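Local coordinates for protein putative oxidoreductase (Bacteroides fragilis NCTC 9343, PDB 3FHL) that probably works as a nucleotide-binding oxidoreductase of the Gfo/Idh/MocA family, with a Rossmann-type domain expected to hold a nicotinamide cofactor, at residues 6-17 against 65-73; 34-42 against 52-63. All blocks are in the same frame, centred on the assembly; numbering follows the deposited sequence. Where two conformers were deposited one is given.

How the contacts relate
Both contacts join strands of one parallel Rossmann sheet, contact 1 inside it and contact 2 at its edge, and contact 2 is nested in the chain loop that contact 1 closes. Strands 6-10 and 31-37 are neighbours, so the two contacts touch directly: Leu10 N probably donates to Lys35 O and Tyr34 N to Thr8 O, while Lys7 makes a cation-pi contact with Tyr34. Contact 1 is largely buried, mostly backbone bonds and apolar groups, with the Asp67 carboxylate at one end and the Asn72 amide at the other. Contact 2 is only partly buried; strand 52-54 ends the sheet within this chain, and salt bridges and water flank its apolar middle.

Contact 1 of 2, residues 6-17 against 65-73; sequences IKTGLAAFGMSG and EIDLIVVNT
Ile6 lays CG2 against Leu68 CB at 3.7 Å where the first strand of the Rossmann fold, 6-10, starts to run parallel to strand 68-71. Next in line, Lys7 is gripped through its backbone. Its N-H points almost straight (169°) at Asp67 OD2, 2.9 Å from Lys7 N, on the anti side of the carboxylate. Lys7 O takes two donors, Asp67 N at 2.9 Å and Leu68 N at 3.2 Å, so this carbonyl is held by two N-H groups just before the bridged residues begin. The Lys7 ammonium pairs with Glu32 and also reaches Glu65 OE2 through a water. Thr8 CG2 packs beside Leu68 and Val70. Gly9 bonds on both sides of Ile69, with N donating to Leu68 O and O accepting from Val70 N, while Ile66 CD1 fills the side where a CB would point. Leu10 sends CD1 across the Asn72 amide, 3.6 Å from Asn72 OD1, as well as onto Val70. Ala11 N closes the sheet bonding at Val70 O, and Ala11 CB meets Thr73 CG2 at 3.7 Å. The chain then enters the turn 11-14, part of a glycine-rich segment with Gly9, Gly14 and Gly17, which in this fold usually faces the cofactor's pyrophosphate. Asn72 braces that turn: chi1 of 65° swings its amide over to Ala12, and ND2 donates to Ala12 O at 3.1 Å from 36° above the carbonyl plane.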
loop_
_atom_site.group_PDB
_atom_site.type_symbol
_atom_site.label_atom_id
_atom_site.label_comp_id
_atom_site.label_asym_id
_atom_site.label_seq_id
_atom_site.Cartn_x
_atom_site.Cartn_y
_atom_site.Cartn_z
ATOM N N ILE C 6 31.988 1.916 31.043
ATOM C CA ILE C 6 31.980 3.105 30.189
ATOM C C ILE C 6 31.364 4.287 30.941
ATOM O O ILE C 6 30.168 4.285 31.246
ATOM C CB ILE C 6 31.238 2.813 28.852
ATOM C CG1 ILE C 6 31.926 1.654 28.127
ATOM C CG2 ILE C 6 31.229 4.049 27.952
ATOM C CD1 ILE C 6 31.032 0.874 27.161
ATOM N N LYS C 7 32.194 5.284 31.261
ATOM C CA LYS C 7 31.719 6.471 31.969
ATOM C C LYS C 7 31.051 7.409 30.976
ATOM O O LYS C 7 31.691 7.895 30.048
ATOM C CB LYS C 7 32.864 7.198 32.687
ATOM C CG LYS C 7 32.968 6.890 34.169
ATOM C CD LYS C 7 34.007 7.799 34.853
ATOM C CE LYS C 7 34.332 7.340 36.260
ATOM N NZ LYS C 7 33.350 7.813 37.274
ATOM N N THR C 8 29.764 7.669 31.190
ATOM C CA THR C 8 28.955 8.347 30.183
ATOM C C THR C 8 28.431 9.700 30.634
ATOM O O THR C 8 27.925 9.843 31.760
ATOM C CB THR C 8 27.779 7.455 29.724
ATOM O OG1 THR C 8 28.274 6.148 29.417
ATOM C CG2 THR C 8 27.082 8.037 28.485
ATOM N N GLY C 9 28.574 10.677 29.737
ATOM C CA GLY C 9 27.974 11.998 29.890
ATOM C C GLY C 9 26.756 12.166 28.983
ATOM O O GLY C 9 26.823 11.906 27.781
ATOM N N LEU C 10 25.647 12.599 29.567
ATOM C CA LEU C 10 24.400 12.817 28.827
ATOM C C LEU C 10 24.206 14.316 28.617
ATOM O O LEU C 10 24.167 15.079 29.584
ATOM C CB LEU C 10 23.219 12.192 29.588
ATOM C CG LEU C 10 21.814 12.186 28.951
ATOM C CD1 LEU C 10 21.811 11.538 27.566
ATOM C CD2 LEU C 10 20.788 11.525 29.875
ATOM N N ALA C 11 24.091 14.731 27.354
ATOM C CA ALA C 11 24.100 16.158 26.993
ATOM C C ALA C 11 22.824 16.930 27.344
ATOM O O ALA C 11 22.854 18.154 27.409
ATOM C CB ALA C 11 24.442 16.336 25.517
ATOM N N ALA C 12 21.716 16.226 27.581
ATOM C CA ALA C 12 20.448 16.886 27.946
ATOM C C ALA C 12 19.505 15.979 28.735
ATOM O O ALA C 12 19.465 14.760 28.525
ATOM C CB ALA C 12 19.741 17.439 26.692
ATOM N N PHE C 13 18.746 16.571 29.649
ATOM C CA PHE C 13 17.727 15.818 30.369
ATOM C C PHE C 13 16.314 16.298 29.992
ATOM O O PHE C 13 15.426 16.411 30.843
ATOM C CB PHE C 13 17.975 15.877 31.881
ATOM C CG PHE C 13 17.387 14.717 32.648
ATOM C CD1 PHE C 13 17.867 13.422 32.459
ATOM C CD2 PHE C 13 16.377 14.931 33.587
ATOM C CE1 PHE C 13 17.337 12.348 33.185
ATOM C CE2 PHE C 13 15.833 13.870 34.310
ATOM C CZ PHE C 13 16.319 12.572 34.111
ATOM N N GLY C 14 16.111 16.558 28.697
ATOM C CA GLY C 14 14.774 16.792 28.149
ATOM C C GLY C 14 14.086 15.451 27.945
ATOM O O GLY C 14 14.511 14.446 28.533
ATOM N N MET C 15 13.034 15.421 27.122
ATOM C CA MET C 15 12.262 14.188 26.910
ATOM C C MET C 15 13.143 13.019 26.463
ATOM O O MET C 15 13.096 11.953 27.074
ATOM C CB MET C 15 11.109 14.389 25.910
ATOM C CG MET C 15 10.266 13.111 25.608
ATOM S SD MET C 15 10.952 11.866 24.446
ATOM C CE MET C 15 11.337 12.848 22.997
ATOM N N SER C 16 13.921 13.222 25.399
ATOM C CA SER C 16 14.776 12.162 24.860
ATOM C C SER C 16 15.716 11.596 25.927
ATOM O O SER C 16 15.891 10.379 26.012
ATOM C CB SER C 16 15.571 12.655 23.657
ATOM O OG SER C 16 16.588 13.558 24.052
ATOM N N GLY C 17 16.299 12.484 26.733
ATOM C CA GLY C 17 17.152 12.104 27.862
ATOM C C GLY C 17 16.439 11.222 28.860
ATOM O O GLY C 17 16.951 10.178 29.243
ATOM N N GLU C 65 37.781 11.828 32.533
ATOM C CA GLU C 65 37.333 10.485 32.879
ATOM C C GLU C 65 36.120 10.007 32.057
ATOM O O GLU C 65 35.676 8.878 32.229
ATOM C CB GLU C 65 37.053 10.385 34.382
ATOM C CG GLU C 65 38.256 10.785 35.256
ATOM C CD GLU C 65 38.009 10.609 36.745
ATOM O OE1 GLU C 65 38.895 10.047 37.422
ATOM O OE2 GLU C 65 36.942 11.027 37.243
ATOM N N ILE C 66 35.588 10.848 31.171
ATOM C CA ILE C 66 34.425 10.426 30.360
ATOM C C ILE C 66 34.861 9.674 29.096
ATOM O O ILE C 66 35.732 10.136 28.364
ATOM C CB ILE C 66 33.435 11.597 30.075
ATOM C CG1 ILE C 66 32.632 11.916 31.343
ATOM C CG2 ILE C 66 32.466 11.244 28.925
ATOM C CD1 ILE C 66 31.764 13.201 31.271
ATOM N N ASP C 67 34.281 8.491 28.886
ATOM C CA ASP C 67 34.564 7.667 27.706
ATOM C C ASP C 67 33.596 7.980 26.571
ATOM O O ASP C 67 33.964 7.918 25.395
ATOM C CB ASP C 67 34.425 6.176 28.061
ATOM C CG ASP C 67 35.381 5.736 29.166
ATOM O OD1 ASP C 67 36.602 5.930 28.999
ATOM O OD2 ASP C 67 34.913 5.185 30.187
ATOM N N LEU C 68 32.353 8.290 26.938
ATOM C CA LEU C 68 31.250 8.402 25.973
ATOM C C LEU C 68 30.340 9.582 26.266
ATOM O O LEU C 68 29.930 9.796 27.412
ATOM C CB LEU C 68 30.429 7.101 25.940
ATOM C CG LEU C 68 29.160 7.008 25.059
ATOM C CD1 LEU C 68 29.520 7.004 23.591
ATOM C CD2 LEU C 68 28.344 5.764 25.400
ATOM N N ILE C 69 30.030 10.343 25.219
ATOM C CA ILE C 69 29.076 11.438 25.315
ATOM C C ILE C 69 27.879 11.168 24.396
ATOM O O ILE C 69 28.046 10.842 23.224
ATOM C CB ILE C 69 29.726 12.814 25.000
ATOM C CG1 ILE C 69 30.718 13.196 26.110
ATOM C CG2 ILE C 69 28.662 13.927 24.873
ATOM C CD1 ILE C 69 31.485 14.484 25.832
ATOM N N VAL C 70 26.680 11.281 24.962
ATOM C CA VAL C 70 25.434 11.160 24.209
ATOM C C VAL C 70 24.916 12.559 23.895
ATOM O O VAL C 70 24.478 13.293 24.798
ATOM C CB VAL C 70 24.380 10.339 24.991
ATOM C CG1 VAL C 70 23.058 10.242 24.198
ATOM C CG2 VAL C 70 24.916 8.939 25.293
ATOM N N VAL C 71 24.984 12.926 22.616
ATOM C CA VAL C 71 24.560 14.253 22.140
ATOM C C VAL C 71 23.053 14.220 21.807
ATOM O O VAL C 71 22.637 13.738 20.744
ATOM C CB VAL C 71 25.449 14.730 20.943
ATOM C CG1 VAL C 71 24.989 16.078 20.354
ATOM C CG2 VAL C 71 26.911 14.838 21.384
ATOM N N ASN C 72 22.243 14.703 22.745
ATOM C CA ASN C 72 20.785 14.699 22.585
ATOM C C ASN C 72 20.181 16.071 22.901
ATOM O O ASN C 72 19.075 16.183 23.437
ATOM C CB ASN C 72 20.163 13.602 23.452
ATOM C CG ASN C 72 20.363 13.844 24.932
ATOM O OD1 ASN C 72 21.395 14.357 25.357
ATOM N ND2 ASN C 72 19.365 13.500 25.722
ATOM N N THR C 73 20.946 17.105 22.558
ATOM C CA THR C 73 20.592 18.510 22.761
ATOM C C THR C 73 19.691 19.004 21.602
ATOM O O THR C 73 19.420 18.221 20.683
ATOM C CB THR C 73 21.887 19.346 22.847
ATOM O OG1 THR C 73 22.812 18.908 21.846
ATOM C CG2 THR C 73 22.529 19.205 24.205
HETATM O O HOH W 1 34.769 10.019 38.823
HETATM O O HOH W 2 16.724 15.446 25.898
HETATM O O HOH W 3 16.428 15.970 22.094
#

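Contact 2 of 2, residues 34-42 against 52-63; sequences YKIVERSKE and SIVRSFKELTED
Arg55 NH1 is shared by two backbone carbonyls of the facing loop, Glu38 O at 2.8 Å and Lys41 O also at 2.8 Å from NH1, both lying at the guanidinium edge near its plane. Although Arg55 leaves the backbone pointing away, a bend at chi2 (-55°) brings the group back to the 38-42 loop, which it meets edge-on. There NH2 adds a salt bridge to Glu42 OE2, whose carboxylate is nearly coplanar with the guanidinium (27° apart); as a hydrogen bond it is weak. Ile53 CG2, of Arg55's own segment, lies above one guanidinium face, offset toward the rim, and Ile53 CD1 packs 3.8 Å from Glu42 CG. The carboxylate of Glu38 turns elsewhere, to Ser44 OG and Leu43 N. Between strands 34-37 and 52-54 run four parallel-sheet bonds, from Ser52 N to Tyr34 O at one end to Glu38 N to Val54 O at the other. On the face of Lys35 and Val37, Val37 CG2 touches both Val54 CG2 (3.8 Å) and Leu60 CG (3.7 Å). Leu60 seats helix 58-61 over this face of the sheet, where it also reaches Ile69 of strand 68-71. The extended Lys35 chain passes Leu60 CD2 and Val54 CG1 to meet Asp63 OD2 from above the carboxylate plane. The two are paired as a salt bridge, but the modelled separation is too short to be taken literally. A water joins Lys35 NZ to Glu59 O, and Tyr34 turns its ring edge to the same carboxylate, CE2 being 3.2 Å from Asp63 OD2. Loops after the second Rossmann strand often border the cofactor's adenosine ribose. By tying carbonyls of this loop to a side chain just past the edge strand, Arg55 probably limits its movement, while the nearby Lys35 charge should help keep Asp63 ionised.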
loop_
_atom_site.group_PDB
_atom_site.type_symbol
_atom_site.label_atom_id
_atom_site.label_comp_id
_atom_site.label_asym_id
_atom_site.label_seq_id
_atom_site.Cartn_x
_atom_site.Cartn_y
_atom_site.Cartn_z
ATOM N N TYR C 34 27.227 8.900 34.475
ATOM C CA TYR C 34 28.180 9.605 35.323
ATOM C C TYR C 34 27.820 11.081 35.452
ATOM O O TYR C 34 27.712 11.605 36.565
ATOM C CB TYR C 34 29.612 9.391 34.802
ATOM C CG TYR C 34 30.664 10.187 35.540
ATOM C CD1 TYR C 34 30.815 10.072 36.928
ATOM C CD2 TYR C 34 31.502 11.066 34.853
ATOM C CE1 TYR C 34 31.779 10.817 37.613
ATOM C CE2 TYR C 34 32.472 11.813 35.527
ATOM C CZ TYR C 34 32.604 11.683 36.905
ATOM O OH TYR C 34 33.558 12.421 37.574
ATOM N N LYS C 35 27.609 11.742 34.320
ATOM C CA LYS C 35 27.314 13.166 34.325
ATOM C C LYS C 35 26.150 13.560 33.424
ATOM O O LYS C 35 26.067 13.113 32.289
ATOM C CB LYS C 35 28.560 13.966 33.956
ATOM C CG LYS C 35 29.347 14.396 35.160
ATOM C CD LYS C 35 30.592 15.156 34.776
ATOM C CE LYS C 35 31.333 15.525 36.038
ATOM N NZ LYS C 35 32.745 15.936 35.815
ATOM N N ILE C 36 25.260 14.405 33.939
ATOM C CA ILE C 36 24.121 14.901 33.164
ATOM C C ILE C 36 24.154 16.429 33.092
ATOM O O ILE C 36 24.196 17.104 34.121
ATOM C CB ILE C 36 22.757 14.413 33.752
ATOM C CG1 ILE C 36 22.690 12.877 33.776
ATOM C CG2 ILE C 36 21.586 14.976 32.958
ATOM C CD1 ILE C 36 21.581 12.308 34.653
ATOM N N VAL C 37 24.149 16.970 31.875
ATOM C CA VAL C 37 23.977 18.410 31.693
ATOM C C VAL C 37 22.522 18.830 31.938
ATOM O O VAL C 37 21.591 18.399 31.243
ATOM C CB VAL C 37 24.393 18.888 30.299
ATOM C CG1 VAL C 37 24.296 20.416 30.199
ATOM C CG2 VAL C 37 25.794 18.434 29.975
ATOM N N GLU C 38 22.342 19.660 32.953
ATOM C CA GLU C 38 21.099 20.382 33.157
ATOM C C GLU C 38 21.511 21.832 33.345
ATOM O O GLU C 38 22.223 22.147 34.302
ATOM C CB GLU C 38 20.361 19.863 34.388
ATOM C CG GLU C 38 19.821 18.436 34.263
ATOM C CD GLU C 38 18.748 18.125 35.296
ATOM O OE1 GLU C 38 18.949 17.196 36.104
ATOM O OE2 GLU C 38 17.708 18.821 35.309
ATOM N N ARG C 39 21.090 22.706 32.429
ATOM C CA ARG C 39 21.528 24.110 32.434
ATOM C C ARG C 39 21.043 24.932 33.633
ATOM O O ARG C 39 21.731 25.864 34.055
ATOM C CB ARG C 39 21.167 24.810 31.121
ATOM C CG ARG C 39 22.054 24.410 29.938
ATOM C CD ARG C 39 21.862 25.345 28.742
ATOM N NE ARG C 39 20.606 25.098 28.024
ATOM C CZ ARG C 39 20.212 25.748 26.927
ATOM N NH1 ARG C 39 19.054 25.439 26.356
ATOM N NH2 ARG C 39 20.967 26.704 26.396
ATOM N N SER C 40 19.892 24.572 34.199
ATOM C CA SER C 40 19.314 25.340 35.311
ATOM C C SER C 40 18.540 24.506 36.334
ATOM O O SER C 40 18.433 24.884 37.507
ATOM C CB SER C 40 18.397 26.428 34.763
ATOM O OG SER C 40 17.293 25.844 34.097
ATOM N N LYS C 41 17.982 23.387 35.881
ATOM C CA LYS C 41 17.157 22.524 36.731
ATOM C C LYS C 41 17.987 21.423 37.404
ATOM O O LYS C 41 19.192 21.313 37.171
ATOM C CB LYS C 41 16.026 21.899 35.901
ATOM C CG LYS C 41 15.003 22.887 35.355
ATOM C CD LYS C 41 14.094 22.210 34.330
ATOM C CE LYS C 41 12.915 23.092 33.941
ATOM N NZ LYS C 41 11.820 22.288 33.321
ATOM N N GLU C 42 17.330 20.622 38.243
ATOM C CA GLU C 42 17.935 19.446 38.877
ATOM C C GLU C 42 16.961 18.268 38.839
ATOM O O GLU C 42 16.790 17.536 39.827
ATOM C CB GLU C 42 18.346 19.760 40.317
ATOM C CG GLU C 42 19.689 20.474 40.428
ATOM C CD GLU C 42 19.806 21.339 41.672
ATOM O OE1 GLU C 42 19.065 21.097 42.652
ATOM O OE2 GLU C 42 20.649 22.264 41.660
ATOM N N SER C 52 26.166 13.021 38.416
ATOM C CA SER C 52 26.587 14.385 38.726
ATOM C C SER C 52 26.013 15.379 37.723
ATOM O O SER C 52 26.249 15.261 36.522
ATOM C CB SER C 52 28.115 14.490 38.762
ATOM O OG SER C 52 28.647 13.699 39.808
ATOM N N ILE C 53 25.265 16.358 38.221
ATOM C CA ILE C 53 24.729 17.419 37.368
ATOM C C ILE C 53 25.795 18.464 37.066
ATOM O O ILE C 53 26.384 19.040 37.978
ATOM C CB ILE C 53 23.454 18.078 37.973
ATOM C CG1 ILE C 53 22.280 17.103 37.907
ATOM C CG2 ILE C 53 23.088 19.375 37.221
ATOM C CD1 ILE C 53 21.225 17.306 38.984
ATOM N N VAL C 54 26.056 18.681 35.782
ATOM C CA VAL C 54 26.881 19.799 35.336
ATOM C C VAL C 54 26.014 20.805 34.576
ATOM O O VAL C 54 24.906 20.478 34.157
ATOM C CB VAL C 54 28.133 19.354 34.517
ATOM C CG1 VAL C 54 29.089 18.557 35.402
ATOM C CG2 VAL C 54 27.758 18.557 33.272
ATOM N N ARG C 55 26.513 22.028 34.424
ATOM C CA ARG C 55 25.719 23.128 33.896
ATOM C C ARG C 55 25.984 23.434 32.427
ATOM O O ARG C 55 25.267 24.229 31.818
ATOM C CB ARG C 55 25.937 24.403 34.737
ATOM C CG ARG C 55 25.451 24.334 36.189
ATOM C CD ARG C 55 23.994 23.956 36.265
ATOM N NE ARG C 55 23.516 23.765 37.632
ATOM C CZ ARG C 55 22.364 23.170 37.947
ATOM N NH1 ARG C 55 21.569 22.696 36.994
ATOM N NH2 ARG C 55 22.006 23.040 39.220
ATOM N N SER C 56 27.021 22.828 31.856
ATOM C CA SER C 56 27.348 23.083 30.461
ATOM C C SER C 56 27.881 21.845 29.775
ATOM O O SER C 56 28.343 20.902 30.435
ATOM C CB SER C 56 28.360 24.231 30.325
ATOM O OG SER C 56 29.629 23.864 30.845
ATOM N N PHE C 57 27.809 21.871 28.446
ATOM C CA PHE C 57 28.267 20.784 27.602
ATOM C C PHE C 57 29.784 20.653 27.647
ATOM O O PHE C 57 30.311 19.536 27.651
ATOM C CB PHE C 57 27.802 20.988 26.155
ATOM C CG PHE C 57 28.218 19.880 25.229
ATOM C CD1 PHE C 57 27.657 18.613 25.346
ATOM C CD2 PHE C 57 29.188 20.094 24.259
ATOM C CE1 PHE C 57 28.044 17.589 24.496
ATOM C CE2 PHE C 57 29.582 19.074 23.417
ATOM C CZ PHE C 57 29.010 17.817 23.537
ATOM N N LYS C 58 30.472 21.793 27.683
ATOM C CA LYS C 58 31.937 21.851 27.801
ATOM C C LYS C 58 32.469 21.058 29.013
ATOM O O LYS C 58 33.537 20.454 28.945
ATOM C CB LYS C 58 32.400 23.314 27.872
ATOM C CG LYS C 58 33.876 23.531 27.556
ATOM C CD LYS C 58 34.357 24.916 28.005
ATOM C CE LYS C 58 34.409 25.910 26.846
ATOM N NZ LYS C 58 35.568 25.664 25.935
ATOM N N GLU C 59 31.700 21.032 30.101
ATOM C CA GLU C 59 32.043 20.242 31.284
ATOM C C GLU C 59 31.991 18.728 31.051
ATOM O O GLU C 59 32.548 17.954 31.840
ATOM C CB GLU C 59 31.174 20.646 32.475
ATOM C CG GLU C 59 31.552 22.000 33.049
ATOM C CD GLU C 59 30.551 22.504 34.061
ATOM O OE1 GLU C 59 30.651 22.125 35.252
ATOM O OE2 GLU C 59 29.668 23.290 33.664
ATOM N N LEU C 60 31.333 18.301 29.973
ATOM C CA LEU C 60 31.416 16.907 29.553
ATOM C C LEU C 60 32.657 16.686 28.734
ATOM O O LEU C 60 33.386 15.726 28.969
ATOM C CB LEU C 60 30.202 16.469 28.714
ATOM C CG LEU C 60 28.827 16.435 29.362
ATOM C CD1 LEU C 60 27.816 15.785 28.388
ATOM C CD2 LEU C 60 28.878 15.699 30.669
ATOM N N THR C 61 32.884 17.556 27.752
ATOM C CA THR C 61 33.981 17.349 26.798
ATOM C C THR C 61 35.356 17.521 27.454
ATOM O O THR C 61 36.340 16.921 27.016
ATOM C CB THR C 61 33.886 18.274 25.558
ATOM O OG1 THR C 61 33.920 19.649 25.963
ATOM C CG2 THR C 61 32.605 18.029 24.794
ATOM N N GLU C 62 35.408 18.331 28.508
ATOM C CA GLU C 62 36.664 18.581 29.207
ATOM C C GLU C 62 36.916 17.617 30.358
ATOM O O GLU C 62 37.965 17.685 31.000
ATOM C CB GLU C 62 36.719 20.014 29.714
ATOM C CG GLU C 62 36.997 21.044 28.635
ATOM C CD GLU C 62 36.950 22.475 29.167
ATOM O OE1 GLU C 62 36.537 22.679 30.334
ATOM O OE2 GLU C 62 37.322 23.396 28.407
ATOM N N ASP C 63 35.962 16.726 30.616
ATOM C CA ASP C 63 36.097 15.755 31.685
ATOM C C ASP C 63 37.003 14.608 31.241
ATOM O O ASP C 63 36.628 13.836 30.361
ATOM C CB ASP C 63 34.712 15.252 32.106
ATOM C CG ASP C 63 34.747 14.366 33.340
ATOM O OD1 ASP C 63 35.729 13.628 33.557
ATOM O OD2 ASP C 63 33.766 14.396 34.106
HETATM O O HOH W 4 28.350 10.848 39.162
HETATM O O HOH W 5 35.519 13.261 36.429
HETATM O O HOH W 6 33.145 18.425 34.653
#